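Local coordinates for 11R-lipoxygenase (Gersemia fruticosa, PDB 3VF1), which probably uses a non-heme iron to insert molecular oxygen into polyunsaturated fatty acids, as a calcium-dependent 11R-lipoxygenase of a soft coral, at residues Arg154-Val158 / Arg409-His415; Ile329-Leu335 / Ile347-Gln353. One frame throughout, in Å; residues are numbered along the deposited sequence.

Both contacts involve helix 369-410, the long helix that carries the iron ligands H392 and H397, but at different ends of the molecule. Interaction 1 lies where the chain leaves this helix and joins it to helix 148-164, which follows the N-terminal PLAT beta sandwich. Interaction 2 is a hairpin of the five-stranded antiparallel sheet; T330, P332 and L351 touch the same long helix nearer its start, at W378 and A382. Their centres are 51 Å apart, on opposite sides of the chain's centre, with nearest atoms about 37 Å apart. Along the sequence, interaction 2, with 11 residues between its segments, is nested in the 250 residues between those of interaction 1. Neither belongs to the iron site.

Interaction 1 (Arg154-Val158 / Arg409-His415); sequences RTKEV and RNLPSVH
One turn of helix 148-164 packs on the exit of helix 369-410, with R154 nearest P412 (CA to CA, 5.5 Å). R154, chi1 p and chi2 t, reaches across P412 and lays one face of its guanidinium on V414, NH2 to CG1 3.6 Å, while E526 forms a salt bridge with its NE. One turn on, E157, chi1 and chi2 t, binds S413 with both carboxylate oxygens: S413 N donates to E157 OE1 (3.1 Å), and S413 OG, chi1 p, to E157 OE2 (2.7 Å). V158 packs against the end of helix 369-410, CG2 3.8 Å from P412 CD and CG1 3.1 Å from R409 O. L411 breaks the helical backbone; a type I turn, P412-H415, with H415 N 2.9 Å from P412 O, leads into helix 416-425, N-capped by H415. Y134 of PLAT strand 130-134 hydrogen-bonds E157 OE1 through its OH and touches R154, S413 and V414, and helix 525-538 lies against N410, L411, P412 and H415.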
loop_
_atom_site.group_PDB
_atom_site.type_symbol
_atom_site.label_atom_id
_atom_site.label_comp_id
_atom_site.label_asym_id
_atom_site.label_seq_id
_atom_site.Cartn_x
_atom_site.Cartn_y
_atom_site.Cartn_z
ATOM N N ARG A 154 8.643 -23.079 18.637
ATOM C CA ARG A 154 8.866 -21.890 17.819
ATOM C C ARG A 154 10.000 -22.086 16.822
ATOM O O ARG A 154 10.005 -21.481 15.751
ATOM C CB ARG A 154 9.147 -20.676 18.707
ATOM C CG ARG A 154 10.432 -20.761 19.511
ATOM C CD ARG A 154 10.415 -19.767 20.661
ATOM N NE ARG A 154 10.199 -18.400 20.197
ATOM C CZ ARG A 154 9.652 -17.430 20.925
ATOM N NH1 ARG A 154 9.246 -17.661 22.167
ATOM N NH2 ARG A 154 9.501 -16.221 20.404
ATOM N N THR A 155 10.959 -22.935 17.172
ATOM C CA THR A 155 12.075 -23.227 16.283
ATOM C C THR A 155 11.601 -24.086 15.115
ATOM O O THR A 155 12.060 -23.928 13.984
ATOM C CB THR A 155 13.205 -23.961 17.024
ATOM O OG1 THR A 155 13.653 -23.167 18.130
ATOM C CG2 THR A 155 14.376 -24.228 16.091
ATOM N N LYS A 156 10.674 -24.994 15.400
ATOM C CA LYS A 156 10.120 -25.877 14.382
ATOM C C LYS A 156 9.174 -25.115 13.458
ATOM O O LYS A 156 9.201 -25.295 12.242
ATOM C CB LYS A 156 9.379 -27.039 15.044
ATOM C CG LYS A 156 8.617 -27.932 14.077
ATOM C CD LYS A 156 7.902 -29.054 14.814
ATOM C CE LYS A 156 6.969 -29.826 13.894
ATOM N NZ LYS A 156 7.688 -30.463 12.754
ATOM N N GLU A 157 8.336 -24.267 14.046
ATOM C CA GLU A 157 7.379 -23.475 13.284
ATOM C C GLU A 157 8.096 -22.662 12.211
ATOM O O GLU A 157 7.775 -22.753 11.025
ATOM C CB GLU A 157 6.616 -22.537 14.218
ATOM C CG GLU A 157 5.432 -21.838 13.573
ATOM C CD GLU A 157 4.823 -20.778 14.473
ATOM O OE1 GLU A 157 5.551 -20.244 15.336
ATOM O OE2 GLU A 157 3.618 -20.478 14.322
ATOM N N VAL A 158 9.073 -21.870 12.642
ATOM C CA VAL A 158 9.849 -21.037 11.734
ATOM C C VAL A 158 10.574 -21.880 10.689
ATOM O O VAL A 158 10.700 -21.475 9.533
ATOM C CB VAL A 158 10.881 -20.194 12.507
ATOM C CG1 VAL A 158 11.862 -19.529 11.551
ATOM C CG2 VAL A 158 10.177 -19.154 13.367
ATOM N N ARG A 409 9.476 -16.153 7.477
ATOM C CA ARG A 409 10.714 -16.928 7.457
ATOM C C ARG A 409 11.495 -16.894 8.769
ATOM O O ARG A 409 12.301 -17.785 9.030
ATOM C CB ARG A 409 11.621 -16.429 6.331
ATOM C CG ARG A 409 11.123 -16.759 4.937
ATOM C CD ARG A 409 11.937 -16.038 3.876
ATOM N NE ARG A 409 13.369 -16.286 4.015
ATOM C CZ ARG A 409 13.979 -17.409 3.648
ATOM N NH1 ARG A 409 13.286 -18.411 3.125
ATOM N NH2 ARG A 409 15.288 -17.536 3.812
ATOM N N ASN A 410 11.271 -15.872 9.590
ATOM C CA ASN A 410 12.115 -15.661 10.763
ATOM C C ASN A 410 11.373 -15.490 12.090
ATOM O O ASN A 410 11.982 -15.605 13.154
ATOM C CB ASN A 410 13.020 -14.450 10.532
ATOM C CG ASN A 410 13.859 -14.584 9.277
ATOM O OD1 ASN A 410 14.912 -15.224 9.286
ATOM N ND2 ASN A 410 13.395 -13.983 8.188
ATOM N N LEU A 411 10.073 -15.221 12.036
ATOM C CA LEU A 411 9.310 -14.969 13.255
ATOM C C LEU A 411 8.243 -16.032 13.493
ATOM O O LEU A 411 7.495 -16.382 12.580
ATOM C CB LEU A 411 8.643 -13.595 13.194
ATOM C CG LEU A 411 9.570 -12.390 13.035
ATOM C CD1 LEU A 411 8.751 -11.109 12.989
ATOM C CD2 LEU A 411 10.591 -12.334 14.159
ATOM N N PRO A 412 8.174 -16.553 14.727
ATOM C CA PRO A 412 7.080 -17.444 15.123
ATOM C C PRO A 412 5.857 -16.635 15.535
ATOM O O PRO A 412 6.002 -15.491 15.969
ATOM C CB PRO A 412 7.662 -18.189 16.322
ATOM C CG PRO A 412 8.603 -17.212 16.936
ATOM C CD PRO A 412 9.177 -16.408 15.797
ATOM N N SER A 413 4.671 -17.222 15.407
ATOM C CA SER A 413 3.428 -16.503 15.666
ATOM C C SER A 413 3.245 -16.110 17.134
ATOM O O SER A 413 2.271 -15.441 17.481
ATOM C CB SER A 413 2.229 -17.334 15.195
ATOM O OG SER A 413 2.240 -18.623 15.781
ATOM N N VAL A 414 4.170 -16.529 17.994
ATOM C CA VAL A 414 4.111 -16.176 19.411
ATOM C C VAL A 414 4.895 -14.890 19.688
ATOM O O VAL A 414 4.811 -14.320 20.774
ATOM C CB VAL A 414 4.656 -17.321 20.299
ATOM C CG1 VAL A 414 6.169 -17.444 20.159
ATOM C CG2 VAL A 414 4.265 -17.105 21.756
ATOM N N HIS A 415 5.648 -14.435 18.693
ATOM C CA HIS A 415 6.456 -13.226 18.821
ATOM C C HIS A 415 5.573 -11.978 18.724
ATOM O O HIS A 415 4.698 -11.899 17.861
ATOM C CB HIS A 415 7.515 -13.206 17.719
ATOM C CG HIS A 415 8.646 -12.260 17.978
ATOM N ND1 HIS A 415 8.458 -10.911 18.185
ATOM C CD2 HIS A 415 9.982 -12.468 18.049
ATOM C CE1 HIS A 415 9.627 -10.330 18.381
ATOM N NE2 HIS A 415 10.570 -11.251 18.302
#

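Interaction 2 (Ile329-Leu335 / Ile347-Gln353); sequences ITTPLGL and IAIQLYQ
Strands 333-335 and 347-350 run antiparallel, axes 4.8 Å apart at 174°. L333 and Q350 form a hydrogen-bonded pair, L333 N to Q350 O 2.8 Å and Q350 N to L333 O 3.0 Å; G334 and I349 form a non-hydrogen-bonded pair, their backbones bonded outward to T309 and W362. At L335 the register slips: L335 N donates to A348 O (2.9 Å), while L335 O accepts from I347 N (2.8 Å), so I347 and A348 both face it in a classic beta bulge. L335 CD2 meets I347 CD1 at 4.0 Å. This is the hairpin 333-338/344-350, inside the five-stranded antiparallel sheet between strands 306-310 and 361-362. Beyond the strands, side chains join the backbone in the pairing. L351 O accepts twice, from T330 OG1 (2.8 Å, chi1 p) and T331 N (2.9 Å). T331 OG1 accepts from Q353 N (3.0 Å), and T331 O from Q353 NE2 (3.0 Å), which also bonds D310. Q350 NE2 donates to Y352 O (2.8 Å) and to N279 O. The Y352 ring, chi1 m, takes T330 CB over its face, 4.0 Å from the centroid, in a CH-pi contact, and a water bridges Y352 OH (2.6 Å) to I329 O (2.9 Å).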
loop_
_atom_site.group_PDB
_atom_site.type_symbol
_atom_site.label_atom_id
_atom_site.label_comp_id
_atom_site.label_asym_id
_atom_site.label_seq_id
_atom_site.Cartn_x
_atom_site.Cartn_y
_atom_site.Cartn_z
ATOM N N ILE A 329 6.080 10.783 -24.302
ATOM C CA ILE A 329 6.241 11.426 -23.009
ATOM C C ILE A 329 7.471 12.315 -23.087
ATOM O O ILE A 329 8.355 12.092 -23.910
ATOM C CB ILE A 329 6.420 10.398 -21.869
ATOM C CG1 ILE A 329 6.015 11.006 -20.524
ATOM C CG2 ILE A 329 7.861 9.899 -21.813
ATOM C CD1 ILE A 329 4.544 11.360 -20.418
ATOM N N THR A 330 7.521 13.328 -22.233
ATOM C CA THR A 330 8.670 14.215 -22.185
ATOM C C THR A 330 9.355 14.064 -20.831
ATOM O O THR A 330 9.096 13.108 -20.103
ATOM C CB THR A 330 8.258 15.682 -22.422
ATOM O OG1 THR A 330 7.540 16.180 -21.285
ATOM C CG2 THR A 330 7.386 15.795 -23.663
ATOM N N THR A 331 10.235 15.002 -20.506
ATOM C CA THR A 331 10.979 14.960 -19.257
ATOM C C THR A 331 10.924 16.348 -18.636
ATOM O O THR A 331 11.952 17.005 -18.464
ATOM C CB THR A 331 12.437 14.548 -19.508
ATOM O OG1 THR A 331 13.073 15.521 -20.346
ATOM C CG2 THR A 331 12.493 13.189 -20.188
ATOM N N PRO A 332 9.711 16.793 -18.284
ATOM C CA PRO A 332 9.416 18.203 -18.028
ATOM C C PRO A 332 9.908 18.738 -16.690
ATOM O O PRO A 332 10.300 17.979 -15.805
ATOM C CB PRO A 332 7.890 18.236 -18.055
ATOM C CG PRO A 332 7.491 16.900 -17.551
ATOM C CD PRO A 332 8.539 15.935 -18.043
ATOM N N LEU A 333 9.887 20.061 -16.574
ATOM C CA LEU A 333 10.105 20.743 -15.309
ATOM C C LEU A 333 8.989 21.761 -15.129
ATOM O O LEU A 333 8.660 22.500 -16.055
ATOM C CB LEU A 333 11.456 21.457 -15.283
ATOM C CG LEU A 333 12.705 20.593 -15.449
ATOM C CD1 LEU A 333 13.066 20.452 -16.918
ATOM C CD2 LEU A 333 13.864 21.177 -14.658
ATOM N N GLY A 334 8.405 21.792 -13.940
ATOM C CA GLY A 334 7.357 22.744 -13.638
ATOM C C GLY A 334 7.780 23.652 -12.505
ATOM O O GLY A 334 8.381 23.202 -11.534
ATOM N N LEU A 335 7.472 24.937 -12.631
ATOM C CA LEU A 335 7.797 25.899 -11.588
ATOM C C LEU A 335 6.507 26.458 -11.008
ATOM O O LEU A 335 5.583 26.793 -11.745
ATOM C CB LEU A 335 8.663 27.027 -12.146
ATOM C CG LEU A 335 9.471 27.810 -11.111
ATOM C CD1 LEU A 335 10.548 26.927 -10.493
ATOM C CD2 LEU A 335 10.086 29.049 -11.737
ATOM N N ILE A 347 3.714 28.575 -12.893
ATOM C CA ILE A 347 4.082 29.823 -13.553
ATOM C C ILE A 347 5.015 29.615 -14.744
ATOM O O ILE A 347 5.245 30.541 -15.518
ATOM C CB ILE A 347 4.738 30.807 -12.563
ATOM C CG1 ILE A 347 6.013 30.202 -11.968
ATOM C CG2 ILE A 347 3.759 31.174 -11.463
ATOM C CD1 ILE A 347 6.810 31.178 -11.126
ATOM N N ALA A 348 5.544 28.405 -14.898
ATOM C CA ALA A 348 6.453 28.114 -16.003
ATOM C C ALA A 348 6.624 26.614 -16.191
ATOM O O ALA A 348 6.598 25.856 -15.226
ATOM C CB ALA A 348 7.802 28.773 -15.761
ATOM N N ILE A 349 6.800 26.192 -17.441
ATOM C CA ILE A 349 6.971 24.779 -17.761
ATOM C C ILE A 349 7.928 24.586 -18.933
ATOM O O ILE A 349 7.870 25.310 -19.924
ATOM C CB ILE A 349 5.631 24.112 -18.119
ATOM C CG1 ILE A 349 4.696 24.101 -16.909
ATOM C CG2 ILE A 349 5.860 22.690 -18.619
ATOM C CD1 ILE A 349 3.296 23.606 -17.227
ATOM N N GLN A 350 8.807 23.599 -18.809
ATOM C CA GLN A 350 9.700 23.209 -19.893
ATOM C C GLN A 350 9.550 21.709 -20.111
ATOM O O GLN A 350 9.758 20.927 -19.191
ATOM C CB GLN A 350 11.145 23.564 -19.540
ATOM C CG GLN A 350 12.147 23.318 -20.654
ATOM C CD GLN A 350 13.555 23.732 -20.267
ATOM O OE1 GLN A 350 13.874 24.920 -20.222
ATOM N NE2 GLN A 350 14.404 22.752 -19.978
ATOM N N LEU A 351 9.183 21.309 -21.324
ATOM C CA LEU A 351 8.793 19.924 -21.585
ATOM C C LEU A 351 9.964 18.941 -21.536
ATOM O O LEU A 351 9.815 17.821 -21.048
ATOM C CB LEU A 351 8.068 19.815 -22.929
ATOM C CG LEU A 351 6.775 20.627 -23.049
ATOM C CD1 LEU A 351 6.134 20.409 -24.413
ATOM C CD2 LEU A 351 5.799 20.273 -21.936
ATOM N N TYR A 352 11.123 19.355 -22.037
ATOM C CA TYR A 352 12.302 18.491 -22.030
ATOM C C TYR A 352 13.411 19.098 -21.177
ATOM O O TYR A 352 13.461 20.312 -20.984
ATOM C CB TYR A 352 12.807 18.244 -23.454
ATOM C CG TYR A 352 11.864 17.436 -24.322
ATOM C CD1 TYR A 352 11.841 16.046 -24.254
ATOM C CD2 TYR A 352 11.010 18.060 -25.223
ATOM C CE1 TYR A 352 10.985 15.302 -25.054
ATOM C CE2 TYR A 352 10.153 17.325 -26.027
ATOM C CZ TYR A 352 10.145 15.948 -25.937
ATOM O OH TYR A 352 9.295 15.223 -26.740
ATOM N N GLN A 353 14.305 18.248 -20.683
ATOM C CA GLN A 353 15.350 18.672 -19.755
ATOM C C GLN A 353 16.278 19.723 -20.361
ATOM O O GLN A 353 16.561 20.746 -19.738
ATOM C CB GLN A 353 16.172 17.464 -19.296
ATOM C CG GLN A 353 15.466 16.580 -18.279
ATOM C CD GLN A 353 15.356 17.232 -16.916
ATOM O OE1 GLN A 353 16.362 17.609 -16.315
ATOM N NE2 GLN A 353 14.130 17.374 -16.423
HETATM O O HOH W 1 8.660 12.710 -26.742
#